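Local coordinates for putative oxidoreductase (Bacteroides fragilis NCTC 9343, PDB 3FHL), which is a putative oxidoreductase of the Gfo/Idh/MocA family that probably uses a nicotinamide dinucleotide cofactor bound in a Rossmann domain, at residues C[97-102]-C[106-111]; C[76-81]-C[92-97]. One frame throughout, in Å; residues are numbered along the deposited sequence. Where two conformers were deposited one is given.

Contact 1: residues C[97-102]-C[106-111]; sequences PFTSTT and EELIAL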
loop_
_atom_site.group_PDB
_atom_site.type_symbol
_atom_site.label_atom_id
_atom_site.label_comp_id
_atom_site.label_asym_id
_atom_site.label_seq_id
_atom_site.Cartn_x
_atom_site.Cartn_y
_atom_site.Cartn_z
ATOM N N PRO C 97 26.886 6.613 -1.729
ATOM C CA PRO C 97 26.887 5.867 -2.995
ATOM C C PRO C 97 28.228 5.184 -3.271
ATOM O O PRO C 97 29.283 5.822 -3.183
ATOM C CB PRO C 97 26.602 6.948 -4.053
ATOM C CG PRO C 97 26.410 8.242 -3.288
ATOM C CD PRO C 97 27.043 8.055 -1.959
ATOM N N PHE C 98 28.161 3.885 -3.562
ATOM C CA PHE C 98 29.325 3.047 -3.863
ATOM C C PHE C 98 30.191 3.700 -4.939
ATOM O O PHE C 98 31.346 4.041 -4.681
ATOM C CB PHE C 98 28.836 1.642 -4.267
ATOM C CG PHE C 98 29.920 0.680 -4.720
ATOM C CD1 PHE C 98 31.181 0.652 -4.125
ATOM C CD2 PHE C 98 29.643 -0.243 -5.723
ATOM C CE1 PHE C 98 32.149 -0.245 -4.558
ATOM C CE2 PHE C 98 30.599 -1.150 -6.148
ATOM C CZ PHE C 98 31.852 -1.152 -5.573
ATOM N N THR C 99 29.631 3.882 -6.133
ATOM C CA THR C 99 30.321 4.583 -7.214
ATOM C C THR C 99 29.336 5.481 -7.946
ATOM O O THR C 99 28.119 5.355 -7.768
ATOM C CB THR C 99 30.916 3.618 -8.247
ATOM O OG1 THR C 99 29.922 2.659 -8.629
ATOM C CG2 THR C 99 32.131 2.893 -7.695
ATOM N N SER C 100 29.861 6.375 -8.782
ATOM C CA SER C 100 29.010 7.242 -9.589
ATOM C C SER C 100 28.351 6.476 -10.737
ATOM O O SER C 100 27.241 6.812 -11.141
ATOM C CB SER C 100 29.785 8.463 -10.099
ATOM O OG SER C 100 30.768 8.094 -11.046
ATOM N N THR C 101 29.027 5.443 -11.247
ATOM C CA THR C 101 28.466 4.587 -12.308
ATOM C C THR C 101 28.591 3.097 -11.990
ATOM O O THR C 101 29.442 2.694 -11.199
ATOM C CB THR C 101 29.112 4.841 -13.718
ATOM O OG1 THR C 101 30.358 4.139 -13.826
ATOM C CG2 THR C 101 29.325 6.336 -14.003
ATOM N N THR C 102 27.742 2.295 -12.634
ATOM C CA THR C 102 27.734 0.833 -12.505
ATOM C C THR C 102 29.024 0.188 -13.029
ATOM O O THR C 102 29.538 -0.761 -12.426
ATOM C CB THR C 102 26.498 0.225 -13.219
ATOM O OG1 THR C 102 25.307 0.731 -12.604
ATOM C CG2 THR C 102 26.482 -1.309 -13.137
ATOM N N GLU C 106 31.524 -2.283 -11.077
ATOM C CA GLU C 106 31.960 -3.589 -11.596
ATOM C C GLU C 106 33.491 -3.689 -11.676
ATOM O O GLU C 106 34.058 -4.750 -11.404
ATOM C CB GLU C 106 31.317 -3.895 -12.953
ATOM C CG GLU C 106 29.809 -4.141 -12.862
ATOM C CD GLU C 106 29.129 -4.355 -14.209
ATOM O OE1 GLU C 106 29.588 -3.781 -15.225
ATOM O OE2 GLU C 106 28.118 -5.092 -14.242
ATOM N N GLU C 107 34.141 -2.573 -12.015
ATOM C CA GLU C 107 35.605 -2.493 -12.057
ATOM C C GLU C 107 36.252 -2.715 -10.681
ATOM O O GLU C 107 37.226 -3.468 -10.558
ATOM C CB GLU C 107 36.049 -1.146 -12.631
ATOM C CG GLU C 107 37.551 -1.044 -12.888
ATOM C CD GLU C 107 38.014 0.381 -13.119
ATOM O OE1 GLU C 107 37.177 1.233 -13.489
ATOM O OE2 GLU C 107 39.221 0.652 -12.932
ATOM N N LEU C 108 35.711 -2.054 -9.659
ATOM C CA LEU C 108 36.203 -2.191 -8.287
ATOM C C LEU C 108 36.051 -3.605 -7.746
ATOM O O LEU C 108 36.966 -4.123 -7.093
ATOM C CB LEU C 108 35.500 -1.201 -7.361
ATOM C CG LEU C 108 35.879 0.268 -7.533
ATOM C CD1 LEU C 108 35.210 1.097 -6.450
ATOM C CD2 LEU C 108 37.390 0.448 -7.498
ATOM N N ILE C 109 34.902 -4.221 -8.030
ATOM C CA ILE C 109 34.592 -5.586 -7.593
ATOM C C ILE C 109 35.591 -6.586 -8.193
ATOM O O ILE C 109 36.116 -7.444 -7.480
ATOM C CB ILE C 109 33.113 -5.962 -7.908
ATOM C CG1 ILE C 109 32.161 -5.219 -6.945
ATOM C CG2 ILE C 109 32.877 -7.483 -7.839
ATOM C CD1 ILE C 109 30.690 -5.237 -7.360
ATOM N N ALA C 110 35.872 -6.439 -9.487
ATOM C CA ALA C 110 36.860 -7.279 -10.180
ATOM C C ALA C 110 38.297 -7.070 -9.670
ATOM O O ALA C 110 39.043 -8.035 -9.533
ATOM C CB ALA C 110 36.782 -7.055 -11.675
ATOM N N LEU C 111 38.669 -5.819 -9.387
ATOM C CA LEU C 111 39.977 -5.512 -8.805
ATOM C C LEU C 111 40.151 -6.159 -7.427
ATOM O O LEU C 111 41.156 -6.831 -7.181
ATOM C CB LEU C 111 40.204 -3.998 -8.727
ATOM C CG LEU C 111 41.495 -3.459 -8.101
ATOM C CD1 LEU C 111 42.734 -3.823 -8.918
ATOM C CD2 LEU C 111 41.409 -1.941 -7.920
#

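Contact 2: residues C[76-81]-C[92-97]; sequences NTHYEY and VVVEKP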
loop_
_atom_site.group_PDB
_atom_site.type_symbol
_atom_site.label_atom_id
_atom_site.label_comp_id
_atom_site.label_asym_id
_atom_site.label_seq_id
_atom_site.Cartn_x
_atom_site.Cartn_y
_atom_site.Cartn_z
ATOM N N ASN C 76 31.626 12.052 -4.448
ATOM C CA ASN C 76 32.413 12.075 -5.688
ATOM C C ASN C 76 33.759 11.349 -5.618
ATOM O O ASN C 76 34.307 10.935 -6.647
ATOM C CB ASN C 76 32.616 13.515 -6.173
ATOM C CG ASN C 76 31.496 13.990 -7.080
ATOM O OD1 ASN C 76 30.916 15.057 -6.863
ATOM N ND2 ASN C 76 31.185 13.199 -8.104
ATOM N N THR C 77 34.285 11.192 -4.408
ATOM C CA THR C 77 35.574 10.537 -4.215
ATOM C C THR C 77 35.513 9.003 -4.186
ATOM O O THR C 77 36.544 8.358 -4.355
ATOM C CB THR C 77 36.287 11.024 -2.921
ATOM O OG1 THR C 77 35.561 10.576 -1.770
ATOM C CG2 THR C 77 36.410 12.552 -2.893
ATOM N N HIS C 78 34.323 8.426 -4.001
ATOM C CA HIS C 78 34.199 7.010 -3.588
ATOM C C HIS C 78 34.837 5.976 -4.510
ATOM O O HIS C 78 35.506 5.069 -4.033
ATOM C CB HIS C 78 32.752 6.634 -3.266
ATOM C CG HIS C 78 32.271 7.156 -1.947
ATOM N ND1 HIS C 78 31.158 6.654 -1.308
ATOM C CD2 HIS C 78 32.757 8.132 -1.142
ATOM C CE1 HIS C 78 30.977 7.301 -0.169
ATOM N NE2 HIS C 78 31.931 8.206 -0.047
ATOM N N TYR C 79 34.653 6.126 -5.817
ATOM C CA TYR C 79 35.327 5.259 -6.782
ATOM C C TYR C 79 36.851 5.408 -6.703
ATOM O O TYR C 79 37.564 4.406 -6.620
ATOM C CB TYR C 79 34.833 5.549 -8.200
ATOM C CG TYR C 79 35.699 4.993 -9.308
ATOM C CD1 TYR C 79 35.745 3.625 -9.568
ATOM C CD2 TYR C 79 36.469 5.845 -10.107
ATOM C CE1 TYR C 79 36.533 3.115 -10.596
ATOM C CE2 TYR C 79 37.264 5.346 -11.136
ATOM C CZ TYR C 79 37.285 3.986 -11.378
ATOM O OH TYR C 79 38.065 3.498 -12.394
ATOM N N GLU C 80 37.333 6.653 -6.723
ATOM C CA GLU C 80 38.772 6.937 -6.719
ATOM C C GLU C 80 39.407 6.436 -5.424
ATOM O O GLU C 80 40.433 5.757 -5.450
ATOM C CB GLU C 80 39.037 8.444 -6.886
ATOM C CG GLU C 80 40.522 8.820 -7.077
ATOM C CD GLU C 80 40.827 10.313 -6.850
ATOM O OE1 GLU C 80 39.914 11.167 -6.964
ATOM O OE2 GLU C 80 41.999 10.632 -6.555
ATOM N N TYR C 81 38.762 6.759 -4.305
ATOM C CA TYR C 81 39.262 6.444 -2.970
ATOM C C TYR C 81 39.266 4.942 -2.666
ATOM O O TYR C 81 40.241 4.423 -2.099
ATOM C CB TYR C 81 38.491 7.238 -1.910
ATOM C CG TYR C 81 38.975 8.666 -1.732
ATOM C CD1 TYR C 81 39.657 9.341 -2.764
ATOM C CD2 TYR C 81 38.745 9.353 -0.538
ATOM C CE1 TYR C 81 40.101 10.657 -2.603
ATOM C CE2 TYR C 81 39.182 10.680 -0.364
ATOM C CZ TYR C 81 39.856 11.320 -1.403
ATOM O OH TYR C 81 40.298 12.619 -1.241
ATOM N N VAL C 92 38.391 -3.118 2.135
ATOM C CA VAL C 92 37.667 -1.838 1.984
ATOM C C VAL C 92 36.170 -1.906 2.307
ATOM O O VAL C 92 35.460 -2.810 1.854
ATOM C CB VAL C 92 37.857 -1.226 0.538
ATOM C CG1 VAL C 92 37.066 0.067 0.358
ATOM C CG2 VAL C 92 39.309 -0.937 0.254
ATOM N N VAL C 93 35.711 -0.941 3.097
ATOM C CA VAL C 93 34.277 -0.644 3.219
ATOM C C VAL C 93 33.972 0.670 2.497
ATOM O O VAL C 93 34.648 1.677 2.726
ATOM C CB VAL C 93 33.835 -0.568 4.705
ATOM C CG1 VAL C 93 32.437 0.076 4.859
ATOM C CG2 VAL C 93 33.819 -1.951 5.287
ATOM N N VAL C 94 32.970 0.655 1.615
ATOM C CA VAL C 94 32.492 1.896 1.003
ATOM C C VAL C 94 31.065 2.206 1.453
ATOM O O VAL C 94 30.196 1.331 1.487
ATOM C CB VAL C 94 32.509 1.880 -0.546
ATOM C CG1 VAL C 94 32.523 3.317 -1.101
ATOM C CG2 VAL C 94 33.697 1.103 -1.083
ATOM N N GLU C 95 30.847 3.463 1.805
ATOM C CA GLU C 95 29.503 3.965 2.030
ATOM C C GLU C 95 28.800 4.232 0.719
ATOM O O GLU C 95 29.446 4.525 -0.297
ATOM C CB GLU C 95 29.557 5.248 2.828
ATOM C CG GLU C 95 29.553 4.992 4.300
ATOM C CD GLU C 95 29.029 6.162 5.086
ATOM O OE1 GLU C 95 29.268 7.320 4.675
ATOM O OE2 GLU C 95 28.391 5.923 6.137
ATOM N N LYS C 96 27.473 4.127 0.748
ATOM C CA LYS C 96 26.628 4.598 -0.350
ATOM C C LYS C 96 26.764 6.113 -0.486
ATOM O O LYS C 96 26.760 6.824 0.524
ATOM C CB LYS C 96 25.169 4.232 -0.101
ATOM C CG LYS C 96 24.874 2.745 -0.236
ATOM C CD LYS C 96 23.668 2.356 0.609
ATOM C CE LYS C 96 22.415 3.119 0.191
ATOM N NZ LYS C 96 21.264 2.802 1.098
ATOM N N PRO C 97 26.886 6.613 -1.729
ATOM C CA PRO C 97 26.887 5.867 -2.995
ATOM C C PRO C 97 28.228 5.184 -3.271
ATOM O O PRO C 97 29.283 5.822 -3.183
ATOM C CB PRO C 97 26.602 6.948 -4.053
ATOM C CG PRO C 97 26.410 8.242 -3.288
ATOM C CD PRO C 97 27.043 8.055 -1.959
#

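Contact 1: residues C[97-102]-C[106-111]
Leu-108 reaches from the helix into the angle between Phe-98 and Thr-99, with its CD1 branch as the touching end: Leu-108 CD1 lies 3.8 Å from Phe-98 CE1 and 3.8 Å from Thr-99 CG2. Its CB completes the approach, 4.1 Å from Phe-98 CZ, so the leucine passes alongside the outer end of the ring, the two side chains running in opposite directions. Phe-98 holds its CG anti to the backbone N (chi1 175°), which extends the ring from the loop toward the helix. On the CE2 side, Ile-109 CD1 comes in obliquely to Phe-98 CE2 at 4.3 Å. One ring face carries the methyl of its sequence neighbour, Thr-99 CG2, 4.2 Å above the plane, over the ring centre.

A chi1 of 49° divides Thr-99: CG2 packs on the phenyl and Leu-108, while OG1 donates to Thr-101 O at 2.6 Å from above the carbonyl plane. Glu-106 N donates to Thr-102 O at 2.8 Å with an N-H...O angle of 164°, the i to i+4 bond of the first turn of helix 102-115. Its extended side chain runs back past the same carbonyl, Glu-106 CG 3.4 Å from Thr-102 O and the carboxyl carbon beside the Thr-102 methyl. Thr-101 is the N-cap, its OG1 bound to Gln-104 N.

Leu-119 and Val-121 of strand 119-122 and Ala-328 and Ile-331 of helix 328-347 also pack on Phe-98. Two chemistries thus meet: apolar packing joins the loop to helix 102-115 of the Rossmann domain, while hydroxyl and backbone hydrogen bonds span the turn between them.

Contact 2: residues C[76-81]-C[92-97]
Thr-77 OG1 lies in plane at the edge of the imidazole of His-78, the residue that joins 76-81 to the end of strand 91-95, and is itself bonded to Thr-73 OG1 and Pro-74 O. In His-78 the ring is swung anti to the carbonyl carbon (chi1 -76°), which carries ND1 to two backbone oxygens of the facing segment. The shorter bond runs from His-78 ND1 to Pro-97 O, 2.8 Å, at an N-H...O angle of 132°, with the oxygen tilted from the ring plane. The other, to Glu-95 O at 2.9 Å from His-78 ND1, is weak, although that oxygen lies near the ring plane; one N-H is shared between two bent bonds. Thr-73 O is hydrogen-bonded to the other ring nitrogen, NE2, so the imidazole is gripped at both nitrogens.

The oxygens of Glu-95 and Pro-97 belong to the Glu-Lys-Pro signature of the Gfo/Idh/MocA family, with a cis peptide before Pro-97, at the end of a strand in the beta-alpha-beta unit 68-71, 78-87, 91-95. Beside the same nitrogen, Val-94 CG1 packs obliquely against the ring, 3.6 Å from His-78 ND1, and Glu-95 CB stands 3.9 Å from His-78 CE1. Farther along helix 78-87, Ala-82 also packs on Val-94, and the ring of Tyr-81 stacks with Phe-57.

Overall arrangement
Contacts 1 and 2 follow each other along the Rossmann domain: strand 91-95 ends in contact 2, the chain turns through Pro-97, which both share, and helix 102-115 begins in contact 1. Their centres are about 9 Å apart. Tyr-79 bridges them, with its OH 2.7 Å from Glu-107 OE1, a probable hydrogen bond, its CD1 3.9 Å from Leu-108 CG and its CB 3.8 Å from Thr-99 CG2. Phe-98 O also packs on His-78 CB at 3.3 Å. In contact 2, Lys-96 hydrogen-bonds to Ser-181 and Glu-95 to His-21; in relatives the Glu-Lys-Pro motif lies at the cofactor and substrate site, consistent with a similar place here.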